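PDB 4N6F: putative thiosugar synthase from Amycolatopsis orientalis, which probably makes a 2-thiosugar phosphate, joining a sugar phosphate covalently and taking sulphur from a sulphur-carrier protein, in a manner akin to thiazole synthases. Local coordinates for residues I106-D112 with G136-F142; A159-A165 with I189-G195; A129-R133 with A152-C158. Residues are numbered along the deposited sequence.

All three contacts belong to one TIM barrel. Along the parallel sheet the strands run 108-111, 138-143, 161-164, 191-194, so contact 1 and contact 2 pair successive strands and meet where 138-143 lies beside 161-164; their centres are about 12 Å apart. Contact 3 lies in the helical layer outside the strands, where helix 122-134 packs on helix 147-156, its centre about 10 Å from that of contact 1 and about 14 Å from that of contact 2. Along the chain contact 1 closes before contact 2 opens, while contacts 1 and 3 interleave. Contacts 1 and 2 share the sugar phosphate site: Lys110 carries the sugar, and Asp112 is salt-bridged to Arg162.

Contact 1: residues I106-D112 with G136-F142; sequences IEILKLD and GMELLPF. With F6R (fructose -6-phosphate), chain F.
Segments 106-112 and 136-142 run as parallel strands, their short axes 4.6 Å apart at closest and 13° from parallel. Ile108 pairs with Glu138, Leu109 with Leu139, Lys110 with Leu140 and Leu111 with Pro141. Backbone bonds zigzag: Glu138 N to Glu107 O (2.8 Å), Leu109 N to Glu138 O (2.9 Å), Leu140 N to Leu109 O (2.9 Å), Leu111 N to Leu140 O (3.0 Å) and, weakly, Phe142 N to Leu111 O (3.3 Å). Pro141 CA adds a CA-H...O contact to Leu111 O (3.4 Å); its missing NH would face strand 161-164. The outer edges bond to Gly82 and Thr84 (from Ile108 and Lys110) and to Ala159 and Arg162 (from Leu139 and Pro141); Leu140 O also accepts from Arg162 NH2. Gly136, at positive phi, ends helix 122-134 as the C-prime residue of a Schellman motif, before the second strand of a TIM-barrel beta-alpha-beta unit. Leu109, Leu111, Leu139 and Pro141 face the helices; Leu109 CD2 meets Leu139 CD2 at 3.8 Å. On the other face Ile108 CG2 touches Leu140 CD1 (3.8 Å), and Lys110, with chi1 to chi3 all t and chi4 m, reaches inside the barrel to bound fructose 6-phosphate. Its NZ is bonded to sugar C1 at 1.5 Å and makes a weak hydrogen bond to Glu31. Asp112 (chi1 m) places OD2 3.1 Å from sugar C1, while its OD1 is salt-bridged to Arg162 and Arg114.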
loop_
_atom_site.group_PDB
_atom_site.type_symbol
_atom_site.label_atom_id
_atom_site.label_comp_id
_atom_site.label_asym_id
_atom_site.label_seq_id
_atom_site.Cartn_x
_atom_site.Cartn_y
_atom_site.Cartn_z
ATOM N N ILE A 106 19.876 -12.349 -26.572
ATOM C CA ILE A 106 18.812 -11.691 -25.811
ATOM C C ILE A 106 18.364 -10.446 -26.573
ATOM O O ILE A 106 19.179 -9.582 -26.898
ATOM C CB ILE A 106 19.285 -11.313 -24.396
ATOM C CG1 ILE A 106 19.358 -12.575 -23.530
ATOM C CG2 ILE A 106 18.343 -10.304 -23.751
ATOM C CD1 ILE A 106 20.101 -12.381 -22.226
ATOM N N GLU A 107 17.066 -10.365 -26.846
ATOM C CA GLU A 107 16.491 -9.268 -27.632
ATOM C C GLU A 107 15.625 -8.307 -26.807
ATOM O O GLU A 107 15.187 -7.288 -27.322
ATOM C CB GLU A 107 15.693 -9.831 -28.822
ATOM C CG GLU A 107 16.564 -10.118 -30.051
ATOM C CD GLU A 107 15.928 -11.075 -31.055
ATOM O OE1 GLU A 107 15.434 -12.153 -30.648
ATOM O OE2 GLU A 107 15.943 -10.760 -32.266
ATOM N N ILE A 108 15.378 -8.617 -25.539
ATOM C CA ILE A 108 14.615 -7.717 -24.678
ATOM C C ILE A 108 15.570 -6.897 -23.822
ATOM O O ILE A 108 16.449 -7.457 -23.151
ATOM C CB ILE A 108 13.657 -8.481 -23.758
ATOM C CG1 ILE A 108 12.754 -9.399 -24.574
ATOM C CG2 ILE A 108 12.818 -7.505 -22.936
ATOM C CD1 ILE A 108 12.059 -10.438 -23.724
ATOM N N LEU A 109 15.350 -5.584 -23.804
ATOM C CA LEU A 109 16.321 -4.641 -23.289
ATOM C C LEU A 109 15.745 -3.580 -22.361
ATOM O O LEU A 109 14.811 -2.847 -22.720
ATOM C CB LEU A 109 17.012 -3.942 -24.460
ATOM C CG LEU A 109 18.170 -3.007 -24.084
ATOM C CD1 LEU A 109 19.397 -3.821 -23.673
ATOM C CD2 LEU A 109 18.508 -2.077 -25.240
ATOM N N LYS A 110 16.333 -3.494 -21.171
ATOM C CA LYS A 110 16.104 -2.391 -20.251
ATOM C C LYS A 110 16.976 -1.275 -20.750
ATOM O O LYS A 110 18.192 -1.317 -20.610
ATOM C CB LYS A 110 16.416 -2.852 -18.823
ATOM C CG LYS A 110 16.392 -1.772 -17.766
ATOM C CD LYS A 110 16.674 -2.371 -16.392
ATOM C CE LYS A 110 16.644 -1.339 -15.265
ATOM N NZ LYS A 110 17.916 -0.597 -15.245
ATOM N N LEU A 111 16.363 -0.293 -21.398
ATOM C CA LEU A 111 17.104 0.761 -22.080
ATOM C C LEU A 111 17.185 1.986 -21.203
ATOM O O LEU A 111 16.157 2.566 -20.824
ATOM C CB LEU A 111 16.429 1.110 -23.403
ATOM C CG LEU A 111 17.019 2.281 -24.193
ATOM C CD1 LEU A 111 18.449 1.994 -24.623
ATOM C CD2 LEU A 111 16.138 2.572 -25.395
ATOM N N ASP A 112 18.417 2.374 -20.881
ATOM C CA ASP A 112 18.701 3.534 -20.056
ATOM C C ASP A 112 19.734 4.414 -20.770
ATOM O O ASP A 112 20.808 3.936 -21.166
ATOM C CB ASP A 112 19.245 3.087 -18.698
ATOM C CG ASP A 112 18.162 2.548 -17.782
ATOM O OD1 ASP A 112 17.271 3.316 -17.402
ATOM O OD2 ASP A 112 18.206 1.353 -17.416
ATOM N N GLY A 136 14.760 -4.592 -34.649
ATOM C CA GLY A 136 13.891 -5.589 -34.020
ATOM C C GLY A 136 14.146 -5.898 -32.549
ATOM O O GLY A 136 13.671 -6.917 -32.045
ATOM N N MET A 137 14.875 -5.040 -31.843
ATOM C CA MET A 137 14.997 -5.200 -30.393
ATOM C C MET A 137 13.689 -4.805 -29.695
ATOM O O MET A 137 12.963 -3.916 -30.152
ATOM C CB MET A 137 16.157 -4.381 -29.838
ATOM C CG MET A 137 17.520 -4.885 -30.277
ATOM S SD MET A 137 18.787 -4.653 -29.019
ATOM C CE MET A 137 18.491 -6.092 -27.998
ATOM N N GLU A 138 13.404 -5.474 -28.587
ATOM C CA GLU A 138 12.223 -5.184 -27.783
ATOM C C GLU A 138 12.664 -4.347 -26.595
ATOM O O GLU A 138 13.572 -4.739 -25.870
ATOM C CB GLU A 138 11.562 -6.484 -27.341
ATOM C CG GLU A 138 10.941 -7.289 -28.489
ATOM C CD GLU A 138 9.563 -6.788 -28.934
ATOM O OE1 GLU A 138 9.058 -7.312 -29.951
ATOM O OE2 GLU A 138 8.959 -5.898 -28.278
ATOM N N LEU A 139 12.024 -3.193 -26.391
ATOM C CA LEU A 139 12.567 -2.161 -25.513
ATOM C C LEU A 139 11.659 -1.757 -24.377
ATOM O O LEU A 139 10.455 -1.602 -24.560
ATOM C CB LEU A 139 12.910 -0.902 -26.314
ATOM C CG LEU A 139 13.855 -1.093 -27.496
ATOM C CD1 LEU A 139 14.042 0.242 -28.186
ATOM C CD2 LEU A 139 15.201 -1.653 -27.059
ATOM N N LEU A 140 12.279 -1.572 -23.210
ATOM C CA LEU A 140 11.670 -0.969 -22.046
ATOM C C LEU A 140 12.529 0.239 -21.647
ATOM O O LEU A 140 13.441 0.120 -20.811
ATOM C CB LEU A 140 11.572 -1.979 -20.900
ATOM C CG LEU A 140 10.585 -3.144 -21.081
ATOM C CD1 LEU A 140 11.193 -4.304 -21.839
ATOM C CD2 LEU A 140 10.104 -3.645 -19.729
ATOM N N PRO A 141 12.248 1.405 -22.259
ATOM C CA PRO A 141 12.973 2.633 -21.958
ATOM C C PRO A 141 12.500 3.332 -20.689
ATOM O O PRO A 141 11.361 3.154 -20.262
ATOM C CB PRO A 141 12.729 3.508 -23.194
ATOM C CG PRO A 141 11.487 2.978 -23.823
ATOM C CD PRO A 141 11.308 1.567 -23.388
ATOM N N PHE A 142 13.394 4.128 -20.109
ATOM C CA PHE A 142 13.146 4.888 -18.888
ATOM C C PHE A 142 13.078 6.357 -19.284
ATOM O O PHE A 142 13.977 6.856 -19.976
ATOM C CB PHE A 142 14.309 4.642 -17.920
ATOM C CG PHE A 142 14.078 5.112 -16.503
ATOM C CD1 PHE A 142 12.812 5.216 -15.955
ATOM C CD2 PHE A 142 15.166 5.385 -15.693
ATOM C CE1 PHE A 142 12.637 5.631 -14.641
ATOM C CE2 PHE A 142 15.000 5.806 -14.378
ATOM C CZ PHE A 142 13.733 5.926 -13.849
HETATM C C1 F6R F . 17.900 0.639 -14.416
HETATM C C2 F6R F . 18.166 0.330 -12.970
HETATM C C3 F6R F . 18.392 1.410 -11.939
HETATM C C4 F6R F . 17.036 2.024 -11.587
HETATM C C5 F6R F . 17.104 2.832 -10.288
HETATM C C6 F6R F . 15.732 2.972 -9.657
HETATM O O2 F6R F . 18.149 -0.840 -12.581
HETATM O O3 F6R F . 19.303 2.435 -12.350
HETATM O O4 F6R F . 16.615 2.892 -12.651
HETATM O O5 F6R F . 17.971 2.221 -9.336
HETATM O O6 F6R F . 15.838 3.863 -8.553
HETATM P P F6R F . 15.910 3.375 -7.037
HETATM O O1P F6R F . 17.318 2.878 -6.902
HETATM O O2P F6R F . 14.874 2.297 -6.868
HETATM O O3P F6R F . 15.547 4.637 -6.307
#

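Contact 2: residues A159-A165 with I189-G195. With F6R (fructose -6-phosphate), chain F.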
loop_
_atom_site.group_PDB
_atom_site.type_symbol
_atom_site.label_atom_id
_atom_site.label_comp_id
_atom_site.label_asym_id
_atom_site.label_seq_id
_atom_site.Cartn_x
_atom_site.Cartn_y
_atom_site.Cartn_z
ATOM N N ALA A 159 7.875 -1.953 -25.908
ATOM C CA ALA A 159 7.033 -2.957 -25.258
ATOM C C ALA A 159 6.330 -2.390 -24.025
ATOM O O ALA A 159 5.161 -2.671 -23.778
ATOM C CB ALA A 159 7.868 -4.173 -24.872
ATOM N N ALA A 160 7.062 -1.600 -23.253
ATOM C CA ALA A 160 6.566 -1.013 -22.018
ATOM C C ALA A 160 7.406 0.224 -21.729
ATOM O O ALA A 160 8.498 0.380 -22.284
ATOM C CB ALA A 160 6.679 -2.001 -20.869
ATOM N N LEU A 161 6.881 1.096 -20.877
ATOM C CA LEU A 161 7.524 2.355 -20.524
ATOM C C LEU A 161 7.834 2.376 -19.055
ATOM O O LEU A 161 6.945 2.190 -18.239
ATOM C CB LEU A 161 6.572 3.524 -20.775
ATOM C CG LEU A 161 6.870 4.499 -21.889
ATOM C CD1 LEU A 161 5.906 5.669 -21.773
ATOM C CD2 LEU A 161 8.315 4.987 -21.807
ATOM N N ARG A 162 9.082 2.625 -18.714
ATOM C CA ARG A 162 9.439 2.890 -17.331
ATOM C C ARG A 162 9.424 4.406 -17.165
ATOM O O ARG A 162 10.012 5.136 -17.977
ATOM C CB ARG A 162 10.802 2.283 -16.994
ATOM C CG ARG A 162 10.843 0.760 -17.131
ATOM C CD ARG A 162 12.205 0.243 -17.595
ATOM N NE ARG A 162 13.271 0.743 -16.733
ATOM C CZ ARG A 162 14.465 1.183 -17.144
ATOM N NH1 ARG A 162 15.326 1.644 -16.243
ATOM N NH2 ARG A 162 14.807 1.185 -18.424
ATOM N N VAL A 163 8.727 4.873 -16.130
ATOM C CA VAL A 163 8.486 6.302 -15.924
ATOM C C VAL A 163 8.979 6.711 -14.531
ATOM O O VAL A 163 8.679 6.049 -13.546
ATOM C CB VAL A 163 6.978 6.621 -16.091
ATOM C CG1 VAL A 163 6.679 8.066 -15.749
ATOM C CG2 VAL A 163 6.538 6.327 -17.520
ATOM N N MET A 164 9.747 7.797 -14.458
ATOM C CA MET A 164 10.414 8.181 -13.218
ATOM C C MET A 164 9.428 8.774 -12.238
ATOM O O MET A 164 8.709 9.706 -12.569
ATOM C CB MET A 164 11.548 9.169 -13.477
ATOM C CG MET A 164 12.184 9.733 -12.209
ATOM S SD MET A 164 13.780 10.538 -12.480
ATOM C CE MET A 164 14.894 9.218 -12.041
ATOM N N ALA A 165 9.395 8.206 -11.036
ATOM C CA ALA A 165 8.553 8.694 -9.954
ATOM C C ALA A 165 9.220 9.852 -9.208
ATOM O O ALA A 165 8.589 10.861 -8.930
ATOM C CB ALA A 165 8.249 7.555 -8.986
ATOM N N ILE A 189 0.758 1.317 -24.030
ATOM C CA ILE A 189 1.657 0.259 -23.568
ATOM C C ILE A 189 1.743 0.291 -22.047
ATOM O O ILE A 189 1.540 1.340 -21.438
ATOM C CB ILE A 189 3.045 0.337 -24.222
ATOM C CG1 ILE A 189 3.657 1.719 -24.082
ATOM C CG2 ILE A 189 2.937 -0.031 -25.699
ATOM C CD1 ILE A 189 5.118 1.760 -24.472
ATOM N N PRO A 190 2.036 -0.858 -21.427
ATOM C CA PRO A 190 2.137 -0.880 -19.977
ATOM C C PRO A 190 3.203 0.086 -19.436
ATOM O O PRO A 190 4.251 0.263 -20.060
ATOM C CB PRO A 190 2.531 -2.329 -19.676
ATOM C CG PRO A 190 2.041 -3.106 -20.839
ATOM C CD PRO A 190 2.239 -2.194 -22.008
ATOM N N VAL A 191 2.902 0.692 -18.290
ATOM C CA VAL A 191 3.793 1.605 -17.602
ATOM C C VAL A 191 4.313 0.962 -16.308
ATOM O O VAL A 191 3.540 0.407 -15.510
ATOM C CB VAL A 191 3.089 2.953 -17.303
ATOM C CG1 VAL A 191 3.898 3.816 -16.345
ATOM C CG2 VAL A 191 2.850 3.718 -18.594
ATOM N N VAL A 192 5.634 1.011 -16.150
ATOM C CA VAL A 192 6.337 0.579 -14.949
ATOM C C VAL A 192 6.810 1.845 -14.232
ATOM O O VAL A 192 7.539 2.660 -14.813
ATOM C CB VAL A 192 7.574 -0.300 -15.288
ATOM C CG1 VAL A 192 8.341 -0.690 -14.030
ATOM C CG2 VAL A 192 7.178 -1.554 -16.064
ATOM N N VAL A 193 6.392 2.024 -12.987
ATOM C CA VAL A 193 6.857 3.163 -12.187
ATOM C C VAL A 193 8.214 2.816 -11.557
ATOM O O VAL A 193 8.411 1.711 -11.042
ATOM C CB VAL A 193 5.820 3.581 -11.120
ATOM C CG1 VAL A 193 6.376 4.641 -10.182
ATOM C CG2 VAL A 193 4.578 4.127 -11.808
ATOM N N GLU A 194 9.152 3.761 -11.626
ATOM C CA GLU A 194 10.538 3.488 -11.263
ATOM C C GLU A 194 11.269 4.763 -10.851
ATOM O O GLU A 194 11.027 5.840 -11.400
ATOM C CB GLU A 194 11.244 2.825 -12.450
ATOM C CG GLU A 194 12.730 2.516 -12.265
ATOM C CD GLU A 194 13.318 1.770 -13.453
ATOM O OE1 GLU A 194 14.567 1.742 -13.590
ATOM O OE2 GLU A 194 12.533 1.218 -14.273
ATOM N N GLY A 195 12.173 4.626 -9.884
ATOM C CA GLY A 195 13.010 5.729 -9.443
ATOM C C GLY A 195 12.483 6.377 -8.180
ATOM O O GLY A 195 11.395 6.960 -8.165
HETATM C C1 F6R F . 17.900 0.639 -14.416
HETATM C C2 F6R F . 18.166 0.330 -12.970
HETATM C C3 F6R F . 18.392 1.410 -11.939
HETATM C C4 F6R F . 17.036 2.024 -11.587
HETATM C C5 F6R F . 17.104 2.832 -10.288
HETATM C C6 F6R F . 15.732 2.972 -9.657
HETATM O O2 F6R F . 18.149 -0.840 -12.581
HETATM O O3 F6R F . 19.303 2.435 -12.350
HETATM O O4 F6R F . 16.615 2.892 -12.651
HETATM O O5 F6R F . 17.971 2.221 -9.336
HETATM O O6 F6R F . 15.838 3.863 -8.553
HETATM P P F6R F . 15.910 3.375 -7.037
HETATM O O1P F6R F . 17.318 2.878 -6.902
HETATM O O2P F6R F . 14.874 2.297 -6.868
HETATM O O3P F6R F . 15.547 4.637 -6.307
#
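Strands 161-164 and 191-194 are parallel neighbours, crossing at -33° with their axes 4.6 Å apart at closest. Five backbone hydrogen bonds tie them: Leu161 N to Pro190 O (2.9 Å), Val192 N to Leu161 O (2.7 Å), Val163 N to Val192 O (2.8 Å), Glu194 N to Val163 O (3.0 Å) and Ala165 N to Glu194 O (2.9 Å). This is the strand pair of a beta-alpha-beta unit in the TIM barrel, with helix 177-186 as its crossover. Toward that helix, Val163 CG2 meets Val191 CG1 at 3.8 Å. Nearer the start of the strands, Leu161 CG lies 4.2 Å from Ile189 CD1. Inside the barrel Arg162 and Glu194 form a two-pronged salt bridge, NE to OE2 at 2.6 Å and NH1 to OE1 at 2.8 Å. Arg162 also bridges to Asp112, and Glu194 OE1 accepts a hydrogen bond from O4 of the fructose 6-phosphate (2.5 Å). Gly195, whose backbone angles call for glycine, brings its CA 3.5 Å from sugar O6.

Contact 3: residues A129-R133 with A152-C158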
loop_
_atom_site.group_PDB
_atom_site.type_symbol
_atom_site.label_atom_id
_atom_site.label_comp_id
_atom_site.label_asym_id
_atom_site.label_seq_id
_atom_site.Cartn_x
_atom_site.Cartn_y
_atom_site.Cartn_z
ATOM N N ALA A 129 15.990 4.521 -28.925
ATOM C CA ALA A 129 14.875 3.579 -29.076
ATOM C C ALA A 129 14.563 3.310 -30.539
ATOM O O ALA A 129 14.472 2.158 -30.956
ATOM C CB ALA A 129 13.639 4.088 -28.343
ATOM N N ARG A 130 14.416 4.371 -31.328
ATOM C CA ARG A 130 14.143 4.229 -32.774
ATOM C C ARG A 130 15.217 3.425 -33.499
ATOM O O ARG A 130 14.916 2.573 -34.331
ATOM C CB ARG A 130 14.003 5.604 -33.432
ATOM C CG ARG A 130 12.690 6.295 -33.113
ATOM C CD ARG A 130 12.687 7.740 -33.585
ATOM N NE ARG A 130 11.393 8.374 -33.335
ATOM C CZ ARG A 130 11.179 9.687 -33.244
ATOM N NH1 ARG A 130 12.174 10.562 -33.381
ATOM N NH2 ARG A 130 9.950 10.132 -33.011
ATOM N N GLU A 131 16.476 3.680 -33.168
ATOM C CA GLU A 131 17.571 2.948 -33.808
ATOM C C GLU A 131 17.536 1.465 -33.432
ATOM O O GLU A 131 17.699 0.598 -34.293
ATOM C CB GLU A 131 18.909 3.567 -33.429
ATOM C CG GLU A 131 20.032 3.252 -34.395
ATOM C CD GLU A 131 21.281 4.061 -34.091
ATOM O OE1 GLU A 131 22.349 3.437 -33.910
ATOM O OE2 GLU A 131 21.189 5.311 -34.012
ATOM N N LEU A 132 17.309 1.166 -32.152
ATOM C CA LEU A 132 17.218 -0.239 -31.721
ATOM C C LEU A 132 15.957 -0.940 -32.211
ATOM O O LEU A 132 15.993 -2.136 -32.488
ATOM C CB LEU A 132 17.361 -0.356 -30.207
ATOM C CG LEU A 132 18.775 -0.024 -29.710
ATOM C CD1 LEU A 132 18.847 -0.011 -28.195
ATOM C CD2 LEU A 132 19.810 -0.990 -30.271
ATOM N N ARG A 133 14.856 -0.198 -32.342
ATOM C CA ARG A 133 13.605 -0.756 -32.888
ATOM C C ARG A 133 13.739 -1.143 -34.357
ATOM O O ARG A 133 13.147 -2.140 -34.790
ATOM C CB ARG A 133 12.433 0.225 -32.722
ATOM C CG ARG A 133 11.839 0.270 -31.314
ATOM C CD ARG A 133 11.239 -1.060 -30.899
ATOM N NE ARG A 133 10.209 -1.495 -31.837
ATOM C CZ ARG A 133 9.875 -2.759 -32.101
ATOM N NH1 ARG A 133 8.909 -3.016 -32.980
ATOM N NH2 ARG A 133 10.498 -3.772 -31.511
ATOM N N ALA A 152 5.943 9.167 -28.658
ATOM C CA ALA A 152 6.942 8.793 -29.650
ATOM C C ALA A 152 7.435 7.370 -29.368
ATOM O O ALA A 152 7.677 6.592 -30.293
ATOM C CB ALA A 152 8.102 9.779 -29.625
ATOM N N LEU A 153 7.577 7.024 -28.088
ATOM C CA LEU A 153 8.058 5.687 -27.721
ATOM C C LEU A 153 7.029 4.604 -28.009
ATOM O O LEU A 153 7.380 3.515 -28.463
ATOM C CB LEU A 153 8.547 5.645 -26.266
ATOM C CG LEU A 153 9.854 6.417 -26.071
ATOM C CD1 LEU A 153 10.191 6.542 -24.596
ATOM C CD2 LEU A 153 11.022 5.806 -26.840
ATOM N N GLU A 154 5.754 4.906 -27.788
ATOM C CA GLU A 154 4.702 3.974 -28.178
ATOM C C GLU A 154 4.671 3.806 -29.695
ATOM O O GLU A 154 4.570 2.699 -30.196
ATOM C CB GLU A 154 3.327 4.412 -27.659
ATOM C CG GLU A 154 2.194 3.537 -28.195
ATOM C CD GLU A 154 0.848 3.758 -27.514
ATOM O OE1 GLU A 154 0.674 4.751 -26.769
ATOM O OE2 GLU A 154 -0.051 2.917 -27.726
ATOM N N GLU A 155 4.762 4.904 -30.430
ATOM C CA GLU A 155 4.754 4.823 -31.891
ATOM C C GLU A 155 5.917 3.994 -32.429
ATOM O O GLU A 155 5.739 3.201 -33.358
ATOM C CB GLU A 155 4.781 6.223 -32.511
ATOM C CG GLU A 155 4.588 6.223 -34.022
ATOM C CD GLU A 155 4.562 7.620 -34.612
ATOM O OE1 GLU A 155 5.577 8.339 -34.497
ATOM O OE2 GLU A 155 3.523 7.994 -35.194
ATOM N N ALA A 156 7.099 4.165 -31.841
ATOM C CA ALA A 156 8.271 3.353 -32.218
ATOM C C ALA A 156 8.104 1.862 -31.917
ATOM O O ALA A 156 8.826 1.034 -32.460
ATOM C CB ALA A 156 9.530 3.885 -31.543
ATOM N N GLY A 157 7.143 1.523 -31.063
ATOM C CA GLY A 157 6.786 0.130 -30.803
ATOM C C GLY A 157 7.480 -0.434 -29.577
ATOM O O GLY A 157 7.701 -1.632 -29.492
ATOM N N CYS A 158 7.813 0.426 -28.614
ATOM C CA CYS A 158 8.360 -0.040 -27.349
ATOM C C CYS A 158 7.359 -0.958 -26.634
ATOM O O CYS A 158 6.148 -0.791 -26.774
ATOM C CB CYS A 158 8.794 1.145 -26.495
ATOM S SG CYS A 158 10.231 2.006 -27.226
HETATM O O HOH W 1 8.635 7.476 -32.751
HETATM O O HOH W 2 7.871 -0.849 -34.658
#
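This is a side-by-side contact between two neighbouring helices on the outside of the barrel, small and partly buried, with a mainly apolar inner part and a polar outer part. The short segments 129-133 and 152-156 run almost parallel, 6° apart, with axes 10.1 Å from each other at closest. Nearest the sheet, Ala129 CB rests 3.5 Å from Leu153 CD2 and 4.1 Å from Cys158 SG, and these side chains also touch strand 138-143: Ala129 lies on Leu139, Leu153 on Ile143 and Cys158 on Pro141. Farther along the interface the closest pair of CA atoms, those of Arg130 and Ala156, is 6.0 Å apart, an approach allowed by the small alanine side chain. Such near-parallel packing of successive helices around a closed sheet belongs to the TIM barrel, in which helix 122-134 leads into strand 138-143 and helix 147-156 leads out of it. Helix 147-156 ends in a Schellman motif: Gly157 has positive phi, and Cys158 N and Gly157 N bond back to Leu153 O (3.1 Å) and Glu154 O (3.0 Å) respectively. Arg133, with chi1 to chi3 all m, folds over this end and donates from NE to Ala156 O (2.9 Å). Its NH2 is held by the carbonyl of Met137, and a water links NH1 (2.9 Å) to Ala156 O (3.0 Å). Gly157 O lies over one face of the guanidinium. At the exposed side a second water accepts from Arg130 NE (3.0 Å) and donates to Ala152 O (2.8 Å).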